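Local coordinates for protein glycerophosphodiester phosphodiesterase (Parabacteroides distasonis, PDB 3NO3) that belongs to the glycerophosphodiester phosphodiesterase family, folds as a TIM barrel and carries a magnesium ion held by acidic side chains, at residues V7-G12 / E28-I33; V49-H54 / K61-C66; L119-V124 / R148-S153. All coordinates share one frame; numbering follows the deposited sequence.

Interaction 1 of 3, residues V7-G12 / E28-I33; sequences VIAHRG and ERASEI
Ala9, the last residue of strand 6-9, meets Ala30 of helix 24-32 methyl to methyl, with Ala9 CB and Ala30 CB 3.9 Å apart. This apolar contact is small, about 95 Å² summed over both sides, and wholly buried. Both CB atoms point at the opposite segment. Gly12 adds a second, looser touch: its CA lies 4.5 Å from Ala30 CB, so the one methyl of the helix rests against both ends of the turn that follows the strand. The lack of a side chain at Gly12 and the short one at Ala30 let the backbones approach, with Gly12 CA and Ala30 CA 5.5 Å apart. Ala30 also touches Ser38 of strand 37-44.

A backbone hydrogen bond closes the turn after strand 6-9. Residues Ala9 to Gly12 form a type II beta turn, with Gly12 N to Ala9 O at 3.0 Å, and Gly12 takes a positive phi of 74°, which suits glycine. The turn carries His10 and Arg11 to the side facing away from the helix, where CG of Arg11 lies over the centre of the His10 ring, 4.0 Å above its plane. His10 ND1 is hydrogen-bonded to Asp224, and Arg11 N to the metal ligand Glu39.

Within the helix, Arg29 and Glu32 form a salt bridge, NH1 to OE1 at 2.9 Å. Its hydrogen bond is bent (133°): OE1 is met from above the carboxylate plane and also lies out of the guanidinium plane. Arg29 NH2 has a second partner in Thr16.

Strand 6-9, helix 24-32 and strand 37-44 make up a beta-alpha-beta unit, and the contact is the packing of its helix on its first strand, as expected in a TIM barrel.

Interaction 2 of 3, residues V49-H54 / K61-C66; sequences VLVVYH and KHIQSC
Ile63 lies across Val51 and Tyr53, touching each with a different branch. Its CG2 meets Val51 CG2 at 3.7 Å, while its CD1 lies 3.8 Å from Tyr53 CD2 and 3.9 Å from Tyr53 CB. The contact joins strand 50-52, which pairs antiparallel with barrel strand 37-44 of this TIM-barrel protein, to a short 3-10 segment, 63-65, that follows the small two-stranded sheet of 57-58 and 61-62.

The CB atoms of all three residues are directed at the opposite segment, and the meeting is purely apolar. Ile63 and Tyr53 run at about a right angle to each other, with the methyl set obliquely to the ring at its CB end. The split of Ile63 follows from its first torsion of -69°, which sets CG2 opposite the backbone N and CG1 opposite the carbonyl carbon; an extended chi2 of 168° then carries CD1 out to the tyrosine. In Val51 a chi1 of -61° places CG2 between the backbone N and the carbonyl carbon, and this is the methyl that meets Ile63.

Farther out, Ile58 touches both Tyr53 and Ile63. Tyr68 of helix 68-71 packs on Val51, and Leu71 of the same helix packs on Ile63. The 3-10 segment is itself fixed by backbone bonds, from Ser65 N to His62 O and from Cys66 N to Ile63 O. Beside them, His62 ND1 and Ser65 OG share a nearly straight hydrogen bond of 2.7 Å.

Interaction 3 of 3, residues L119-V124 / R148-S153; sequences LSVQMV and RLCPKS
With chi1 at 166°, Val121 sets CG1 opposite its backbone N and CG2 opposite its carbonyl carbon, and this opens both methyls toward the end of helix 140-149. Cys150, whose chi1 of -61° turns SG away from the carbonyl side, brings its sulfur to this fork. SG lies 3.7 Å from Val121 CG1 and 3.8 Å from Val121 CG2, so it sits almost evenly against the two branches. Leu149 joins at the flank through one branch alone, its CD1 packing against Val121 CG2 at 4.0 Å, the two side chains meeting at an oblique angle. About 124 Å² is buried in all, roughly half of it on Val121.

The Val121 side chain also touches Phe146 of helix 140-149 and Tyr135 of strand 133-137. Helices 110-126 and 140-149 are successive outer helices of the TIM barrel, linked through strand 133-137, and the contact joins the former to the C-terminal end of the latter near the protein surface.

Cys150 is the first residue to leave helical geometry after helix 140-149. Before the chain goes on to strand 155-157, Cys150 also begins a type I beta turn running to Ser153, where the backbone bond from Ser153 N to Cys150 O measures 3.0 Å.

Interactions 1 and 2 both reach the main barrel sheet and touch by packing where Arg11 NH2 lies 3.2 Å from His54 CE1, although their centres are about 22 Å apart. Glu39, Asp41 and Glu103 bind the magnesium ion, and Gly12 of interaction 1 and the Tyr53 side chain of interaction 2 each lie about 10 Å from it. Interaction 3 lies on the outer helical layer. It packs against interaction 2 through Leu50 CD1, 3.6 Å from Leu119 O, but stays about 13 Å from interaction 1 at the nearest atoms. Along the chain the three follow one another in series.

Interaction 1 of 3, residues V7-G12 / E28-I33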
loop_
_atom_site.group_PDB
_atom_site.type_symbol
_atom_site.label_atom_id
_atom_site.label_comp_id
_atom_site.label_asym_id
_atom_site.label_seq_id
_atom_site.Cartn_x
_atom_site.Cartn_y
_atom_site.Cartn_z
ATOM N N VAL A 7 11.008 5.170 1.992
ATOM C CA VAL A 7 10.630 4.790 0.622
ATOM C C VAL A 7 9.733 3.542 0.599
ATOM O O VAL A 7 10.097 2.479 1.165
ATOM C CB VAL A 7 11.860 4.535 -0.237
ATOM C CG1 VAL A 7 11.411 4.262 -1.704
ATOM C CG2 VAL A 7 12.838 5.750 -0.164
ATOM N N ILE A 8 8.573 3.691 -0.066
ATOM C CA ILE A 8 7.628 2.609 -0.346
ATOM C C ILE A 8 7.633 2.299 -1.852
ATOM O O ILE A 8 7.335 3.169 -2.683
ATOM C CB ILE A 8 6.211 2.966 0.138
ATOM C CG1 ILE A 8 6.198 2.985 1.659
ATOM C CG2 ILE A 8 5.155 1.974 -0.402
ATOM C CD1 ILE A 8 5.025 3.694 2.288
ATOM N N ALA A 9 7.988 1.053 -2.189
ATOM C CA ALA A 9 7.934 0.533 -3.542
ATOM C C ALA A 9 6.502 0.195 -3.915
ATOM O O ALA A 9 5.964 -0.856 -3.497
ATOM C CB ALA A 9 8.830 -0.713 -3.679
ATOM N N HIS A 10 5.892 1.086 -4.700
ATOM C CA HIS A 10 4.530 0.948 -5.206
ATOM C C HIS A 10 4.434 -0.326 -6.060
ATOM O O HIS A 10 5.185 -0.446 -7.046
ATOM C CB HIS A 10 4.215 2.154 -6.123
ATOM C CG HIS A 10 2.778 2.237 -6.557
ATOM N ND1 HIS A 10 2.392 2.352 -7.880
ATOM C CD2 HIS A 10 1.642 2.327 -5.818
ATOM C CE1 HIS A 10 1.077 2.488 -7.929
ATOM N NE2 HIS A 10 0.596 2.440 -6.697
ATOM N N ARG A 11 3.533 -1.244 -5.679
ATOM C CA ARG A 11 3.350 -2.575 -6.348
ATOM C C ARG A 11 4.613 -3.454 -6.278
ATOM O O ARG A 11 4.810 -4.325 -7.114
ATOM C CB ARG A 11 2.844 -2.418 -7.792
ATOM C CG ARG A 11 1.542 -1.595 -7.839
ATOM C CD ARG A 11 1.007 -1.302 -9.201
ATOM N NE ARG A 11 -0.072 -0.314 -9.103
ATOM C CZ ARG A 11 -0.750 0.198 -10.147
ATOM N NH1 ARG A 11 -0.539 -0.196 -11.394
ATOM N NH2 ARG A 11 -1.685 1.085 -9.929
ATOM N N GLY A 12 5.457 -3.190 -5.286
ATOM C CA GLY A 12 6.787 -3.761 -5.180
ATOM C C GLY A 12 7.749 -3.154 -6.155
ATOM O O GLY A 12 7.398 -2.255 -6.923
ATOM N N GLU A 28 10.170 -9.385 -3.533
ATOM C CA GLU A 28 11.566 -9.789 -3.271
ATOM C C GLU A 28 12.549 -8.682 -3.603
ATOM O O GLU A 28 13.472 -8.397 -2.822
ATOM C CB GLU A 28 11.934 -11.038 -4.074
ATOM C CG GLU A 28 11.214 -12.344 -3.662
ATOM C CD GLU A 28 11.486 -13.528 -4.612
ATOM O OE1 GLU A 28 11.905 -13.315 -5.779
ATOM O OE2 GLU A 28 11.289 -14.701 -4.182
ATOM N N ARG A 29 12.354 -8.046 -4.748
ATOM C CA ARG A 29 13.237 -6.973 -5.155
ATOM C C ARG A 29 13.116 -5.720 -4.258
ATOM O O ARG A 29 14.141 -5.070 -3.967
ATOM C CB ARG A 29 13.035 -6.641 -6.636
ATOM C CG ARG A 29 13.406 -7.775 -7.581
ATOM C CD ARG A 29 14.929 -7.997 -7.773
ATOM N NE ARG A 29 15.537 -6.878 -8.460
ATOM C CZ ARG A 29 16.407 -5.986 -7.974
ATOM N NH1 ARG A 29 16.915 -6.055 -6.747
ATOM N NH2 ARG A 29 16.796 -5.005 -8.762
ATOM N N ALA A 30 11.914 -5.388 -3.796
ATOM C CA ALA A 30 11.739 -4.311 -2.775
ATOM C C ALA A 30 12.556 -4.564 -1.506
ATOM O O ALA A 30 13.233 -3.656 -0.991
ATOM C CB ALA A 30 10.270 -4.108 -2.418
ATOM N N SER A 31 12.508 -5.797 -1.026
ATOM C CA SER A 31 13.364 -6.259 0.086
ATOM C C SER A 31 14.839 -6.187 -0.257
ATOM O O SER A 31 15.616 -5.684 0.563
ATOM C CB SER A 31 12.987 -7.686 0.506
ATOM O OG SER A 31 13.899 -8.194 1.479
ATOM N N GLU A 32 15.221 -6.662 -1.444
ATOM C CA GLU A 32 16.632 -6.680 -1.882
ATOM C C GLU A 32 17.269 -5.278 -1.902
ATOM O O GLU A 32 18.433 -5.108 -1.488
ATOM C CB GLU A 32 16.785 -7.424 -3.223
ATOM C CG GLU A 32 18.267 -7.759 -3.612
ATOM C CD GLU A 32 18.421 -8.670 -4.866
ATOM O OE1 GLU A 32 17.494 -8.646 -5.691
ATOM O OE2 GLU A 32 19.494 -9.373 -5.039
ATOM N N ILE A 33 16.517 -4.271 -2.346
ATOM C CA ILE A 33 17.007 -2.872 -2.293
ATOM C C ILE A 33 16.924 -2.184 -0.916
ATOM O O ILE A 33 17.328 -1.042 -0.790
ATOM C CB ILE A 33 16.404 -1.980 -3.418
ATOM C CG1 ILE A 33 14.937 -1.695 -3.201
ATOM C CG2 ILE A 33 16.677 -2.625 -4.837
ATOM C CD1 ILE A 33 14.384 -0.645 -4.132
#

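Interaction 2 of 3, residues V49-H54 / K61-C66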
loop_
_atom_site.group_PDB
_atom_site.type_symbol
_atom_site.label_atom_id
_atom_site.label_comp_id
_atom_site.label_asym_id
_atom_site.label_seq_id
_atom_site.Cartn_x
_atom_site.Cartn_y
_atom_site.Cartn_z
ATOM N N VAL A 49 -11.732 -15.774 -1.525
ATOM C CA VAL A 49 -10.286 -15.952 -1.577
ATOM C C VAL A 49 -9.659 -14.580 -1.836
ATOM O O VAL A 49 -10.111 -13.814 -2.711
ATOM C CB VAL A 49 -9.858 -16.965 -2.633
ATOM C CG1 VAL A 49 -8.286 -17.102 -2.695
ATOM C CG2 VAL A 49 -10.524 -18.337 -2.401
ATOM N N LEU A 50 -8.658 -14.244 -1.041
ATOM C CA LEU A 50 -7.950 -12.982 -1.202
ATOM C C LEU A 50 -6.812 -13.192 -2.204
ATOM O O LEU A 50 -6.010 -14.080 -2.037
ATOM C CB LEU A 50 -7.426 -12.487 0.166
ATOM C CG LEU A 50 -8.540 -12.033 1.142
ATOM C CD1 LEU A 50 -7.996 -12.013 2.537
ATOM C CD2 LEU A 50 -9.080 -10.633 0.745
ATOM N N VAL A 51 -6.742 -12.332 -3.206
ATOM C CA VAL A 51 -5.704 -12.397 -4.261
ATOM C C VAL A 51 -5.102 -11.027 -4.431
ATOM O O VAL A 51 -5.711 -10.031 -4.016
ATOM C CB VAL A 51 -6.297 -12.902 -5.594
ATOM C CG1 VAL A 51 -6.871 -14.342 -5.435
ATOM C CG2 VAL A 51 -7.425 -11.929 -6.125
ATOM N N VAL A 52 -3.953 -10.975 -5.116
ATOM C CA VAL A 52 -3.138 -9.790 -5.214
ATOM C C VAL A 52 -3.073 -9.346 -6.673
ATOM O O VAL A 52 -2.524 -10.067 -7.536
ATOM C CB VAL A 52 -1.732 -10.018 -4.661
ATOM C CG1 VAL A 52 -0.897 -8.726 -4.750
ATOM C CG2 VAL A 52 -1.817 -10.446 -3.217
ATOM N N TYR A 53 -3.680 -8.186 -6.954
ATOM C CA TYR A 53 -3.726 -7.623 -8.326
ATOM C C TYR A 53 -4.282 -6.193 -8.291
ATOM O O TYR A 53 -5.150 -5.895 -7.463
ATOM C CB TYR A 53 -4.598 -8.511 -9.261
ATOM C CG TYR A 53 -4.326 -8.281 -10.731
ATOM C CD1 TYR A 53 -3.175 -8.786 -11.333
ATOM C CD2 TYR A 53 -5.192 -7.524 -11.510
ATOM C CE1 TYR A 53 -2.901 -8.578 -12.661
ATOM C CE2 TYR A 53 -4.939 -7.315 -12.883
ATOM C CZ TYR A 53 -3.777 -7.842 -13.438
ATOM O OH TYR A 53 -3.502 -7.634 -14.748
ATOM N N HIS A 54 -3.756 -5.285 -9.131
ATOM C CA HIS A 54 -4.198 -3.893 -9.089
ATOM C C HIS A 54 -5.581 -3.680 -9.718
ATOM O O HIS A 54 -6.495 -3.171 -9.059
ATOM C CB HIS A 54 -3.224 -2.922 -9.756
ATOM C CG HIS A 54 -3.839 -1.570 -9.995
ATOM N ND1 HIS A 54 -4.283 -0.751 -8.968
ATOM C CD2 HIS A 54 -4.148 -0.921 -11.149
ATOM C CE1 HIS A 54 -4.808 0.350 -9.483
ATOM N NE2 HIS A 54 -4.742 0.267 -10.805
ATOM N N LYS A 61 -11.650 -10.935 -16.971
ATOM C CA LYS A 61 -12.347 -11.500 -15.800
ATOM C C LYS A 61 -12.441 -10.469 -14.687
ATOM O O LYS A 61 -11.418 -9.945 -14.265
ATOM C CB LYS A 61 -11.628 -12.744 -15.318
ATOM C CG LYS A 61 -11.553 -13.828 -16.441
ATOM C CD LYS A 61 -11.919 -15.203 -15.978
ATOM C CE LYS A 61 -11.662 -16.287 -17.086
ATOM N NZ LYS A 61 -11.372 -17.678 -16.504
ATOM N N HIS A 62 -13.655 -10.206 -14.186
ATOM C CA HIS A 62 -13.860 -9.257 -13.101
ATOM C C HIS A 62 -13.648 -9.986 -11.815
ATOM O O HIS A 62 -14.488 -10.877 -11.459
ATOM C CB HIS A 62 -15.272 -8.654 -13.177
ATOM C CG HIS A 62 -15.601 -7.756 -12.035
ATOM N ND1 HIS A 62 -16.495 -8.126 -11.062
ATOM C CD2 HIS A 62 -15.163 -6.516 -11.709
ATOM C CE1 HIS A 62 -16.587 -7.152 -10.163
ATOM N NE2 HIS A 62 -15.777 -6.170 -10.522
ATOM N N ILE A 63 -12.590 -9.605 -11.089
ATOM C CA ILE A 63 -12.021 -10.463 -10.020
ATOM C C ILE A 63 -13.032 -10.707 -8.902
ATOM O O ILE A 63 -13.231 -11.824 -8.487
ATOM C CB ILE A 63 -10.701 -9.859 -9.436
ATOM C CG1 ILE A 63 -9.573 -9.935 -10.497
ATOM C CG2 ILE A 63 -10.267 -10.592 -8.148
ATOM C CD1 ILE A 63 -8.342 -9.122 -10.111
ATOM N N GLN A 64 -13.717 -9.647 -8.479
ATOM C CA GLN A 64 -14.623 -9.711 -7.343
ATOM C C GLN A 64 -15.940 -10.484 -7.544
ATOM O O GLN A 64 -16.612 -10.807 -6.553
ATOM C CB GLN A 64 -14.865 -8.301 -6.783
ATOM C CG GLN A 64 -13.609 -7.639 -6.155
ATOM C CD GLN A 64 -13.862 -6.197 -5.776
ATOM O OE1 GLN A 64 -15.029 -5.773 -5.608
ATOM N NE2 GLN A 64 -12.786 -5.432 -5.632
ATOM N N SER A 65 -16.296 -10.756 -8.805
ATOM C CA SER A 65 -17.460 -11.563 -9.134
ATOM C C SER A 65 -17.087 -12.922 -9.669
ATOM O O SER A 65 -17.997 -13.705 -9.937
ATOM C CB SER A 65 -18.441 -10.803 -10.057
ATOM O OG SER A 65 -17.871 -10.440 -11.302
ATOM N N CYS A 66 -15.769 -13.236 -9.775
ATOM C CA CYS A 66 -15.323 -14.506 -10.332
ATOM C C CYS A 66 -14.910 -15.414 -9.161
ATOM O O CYS A 66 -14.453 -14.930 -8.147
ATOM C CB CYS A 66 -14.145 -14.322 -11.283
ATOM S SG CYS A 66 -14.692 -13.773 -12.886
#

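Interaction 3 of 3, residues L119-V124 / R148-S153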
loop_
_atom_site.group_PDB
_atom_site.type_symbol
_atom_site.label_atom_id
_atom_site.label_comp_id
_atom_site.label_asym_id
_atom_site.label_seq_id
_atom_site.Cartn_x
_atom_site.Cartn_y
_atom_site.Cartn_z
ATOM N N LEU A 119 -11.701 -10.470 6.565
ATOM C CA LEU A 119 -10.959 -11.639 6.083
ATOM C C LEU A 119 -9.472 -11.318 5.896
ATOM O O LEU A 119 -8.615 -12.197 6.057
ATOM C CB LEU A 119 -11.575 -12.244 4.826
ATOM C CG LEU A 119 -12.938 -12.930 4.972
ATOM C CD1 LEU A 119 -13.553 -13.221 3.577
ATOM C CD2 LEU A 119 -12.895 -14.197 5.743
ATOM N N SER A 120 -9.170 -10.071 5.513
ATOM C CA SER A 120 -7.803 -9.595 5.391
ATOM C C SER A 120 -7.088 -9.626 6.738
ATOM O O SER A 120 -6.013 -10.212 6.858
ATOM C CB SER A 120 -7.743 -8.164 4.838
ATOM O OG SER A 120 -8.121 -8.099 3.479
ATOM N N VAL A 121 -7.745 -9.107 7.768
ATOM C CA VAL A 121 -7.180 -9.101 9.113
ATOM C C VAL A 121 -6.960 -10.522 9.655
ATOM O O VAL A 121 -5.893 -10.794 10.192
ATOM C CB VAL A 121 -8.101 -8.310 10.100
ATOM C CG1 VAL A 121 -7.712 -8.580 11.602
ATOM C CG2 VAL A 121 -8.049 -6.811 9.699
ATOM N N GLN A 122 -7.894 -11.426 9.378
ATOM C CA GLN A 122 -7.775 -12.834 9.751
ATOM C C GLN A 122 -6.584 -13.545 9.075
ATOM O O GLN A 122 -5.848 -14.290 9.732
ATOM C CB GLN A 122 -9.099 -13.568 9.480
ATOM C CG GLN A 122 -10.199 -13.143 10.492
ATOM C CD GLN A 122 -11.547 -13.713 10.212
ATOM O OE1 GLN A 122 -11.776 -14.345 9.183
ATOM N NE2 GLN A 122 -12.473 -13.504 11.147
HETATM N N MSE A 123 -6.386 -13.291 7.800
HETATM C CA MSE A 123 -5.263 -13.859 7.070
HETATM C C MSE A 123 -3.925 -13.322 7.583
HETATM O O MSE A 123 -2.999 -14.115 7.838
HETATM C CB MSE A 123 -5.385 -13.583 5.597
HETATM C CG MSE A 123 -4.227 -14.172 4.723
HETATM SE SE MSE A 123 -4.124 -16.087 4.784
HETATM C CE MSE A 123 -5.670 -16.414 3.655
ATOM N N VAL A 124 -3.835 -11.999 7.752
ATOM C CA VAL A 124 -2.627 -11.342 8.280
ATOM C C VAL A 124 -2.290 -11.897 9.654
ATOM O O VAL A 124 -1.121 -12.225 9.926
ATOM C CB VAL A 124 -2.757 -9.801 8.254
ATOM C CG1 VAL A 124 -1.583 -9.115 9.004
ATOM C CG2 VAL A 124 -2.784 -9.325 6.769
ATOM N N ARG A 148 -11.506 -0.490 13.465
ATOM C CA ARG A 148 -12.295 -1.162 14.503
ATOM C C ARG A 148 -11.663 -2.495 14.925
ATOM O O ARG A 148 -11.557 -2.775 16.107
ATOM C CB ARG A 148 -13.731 -1.435 14.008
ATOM C CG ARG A 148 -14.666 -2.006 15.070
ATOM C CD ARG A 148 -16.031 -2.377 14.471
ATOM N NE ARG A 148 -16.006 -3.613 13.692
ATOM C CZ ARG A 148 -15.989 -4.859 14.194
ATOM N NH1 ARG A 148 -15.949 -5.095 15.508
ATOM N NH2 ARG A 148 -15.997 -5.915 13.361
ATOM N N LEU A 149 -11.249 -3.288 13.954
ATOM C CA LEU A 149 -10.673 -4.595 14.213
ATOM C C LEU A 149 -9.254 -4.521 14.772
ATOM O O LEU A 149 -8.883 -5.376 15.578
ATOM C CB LEU A 149 -10.634 -5.438 12.935
ATOM C CG LEU A 149 -11.982 -5.939 12.437
ATOM C CD1 LEU A 149 -11.799 -6.570 11.140
ATOM C CD2 LEU A 149 -12.612 -6.971 13.444
ATOM N N CYS A 150 -8.478 -3.525 14.327
ATOM C CA CYS A 150 -7.079 -3.394 14.665
ATOM C C CYS A 150 -6.771 -1.987 15.172
ATOM O O CYS A 150 -6.071 -1.201 14.490
ATOM C CB CYS A 150 -6.209 -3.706 13.467
ATOM S SG CYS A 150 -6.433 -5.377 12.862
ATOM N N PRO A 151 -7.241 -1.677 16.382
ATOM C CA PRO A 151 -6.971 -0.336 16.891
ATOM C C PRO A 151 -5.514 0.070 17.076
ATOM O O PRO A 151 -5.302 1.268 17.189
ATOM C CB PRO A 151 -7.720 -0.287 18.236
ATOM C CG PRO A 151 -7.991 -1.696 18.588
ATOM C CD PRO A 151 -7.938 -2.536 17.371
ATOM N N LYS A 152 -4.561 -0.876 17.136
ATOM C CA LYS A 152 -3.134 -0.579 17.258
ATOM C C LYS A 152 -2.401 -0.636 15.941
ATOM O O LYS A 152 -1.197 -0.390 15.933
ATOM C CB LYS A 152 -2.422 -1.542 18.247
ATOM C CG LYS A 152 -3.040 -1.710 19.662
ATOM C CD LYS A 152 -3.491 -0.394 20.325
ATOM N N SER A 153 -3.081 -0.974 14.834
ATOM C CA SER A 153 -2.439 -1.038 13.517
ATOM C C SER A 153 -2.463 0.332 12.815
ATOM O O SER A 153 -3.224 1.226 13.180
ATOM C CB SER A 153 -3.116 -2.071 12.615
ATOM O OG SER A 153 -2.914 -3.372 13.125
#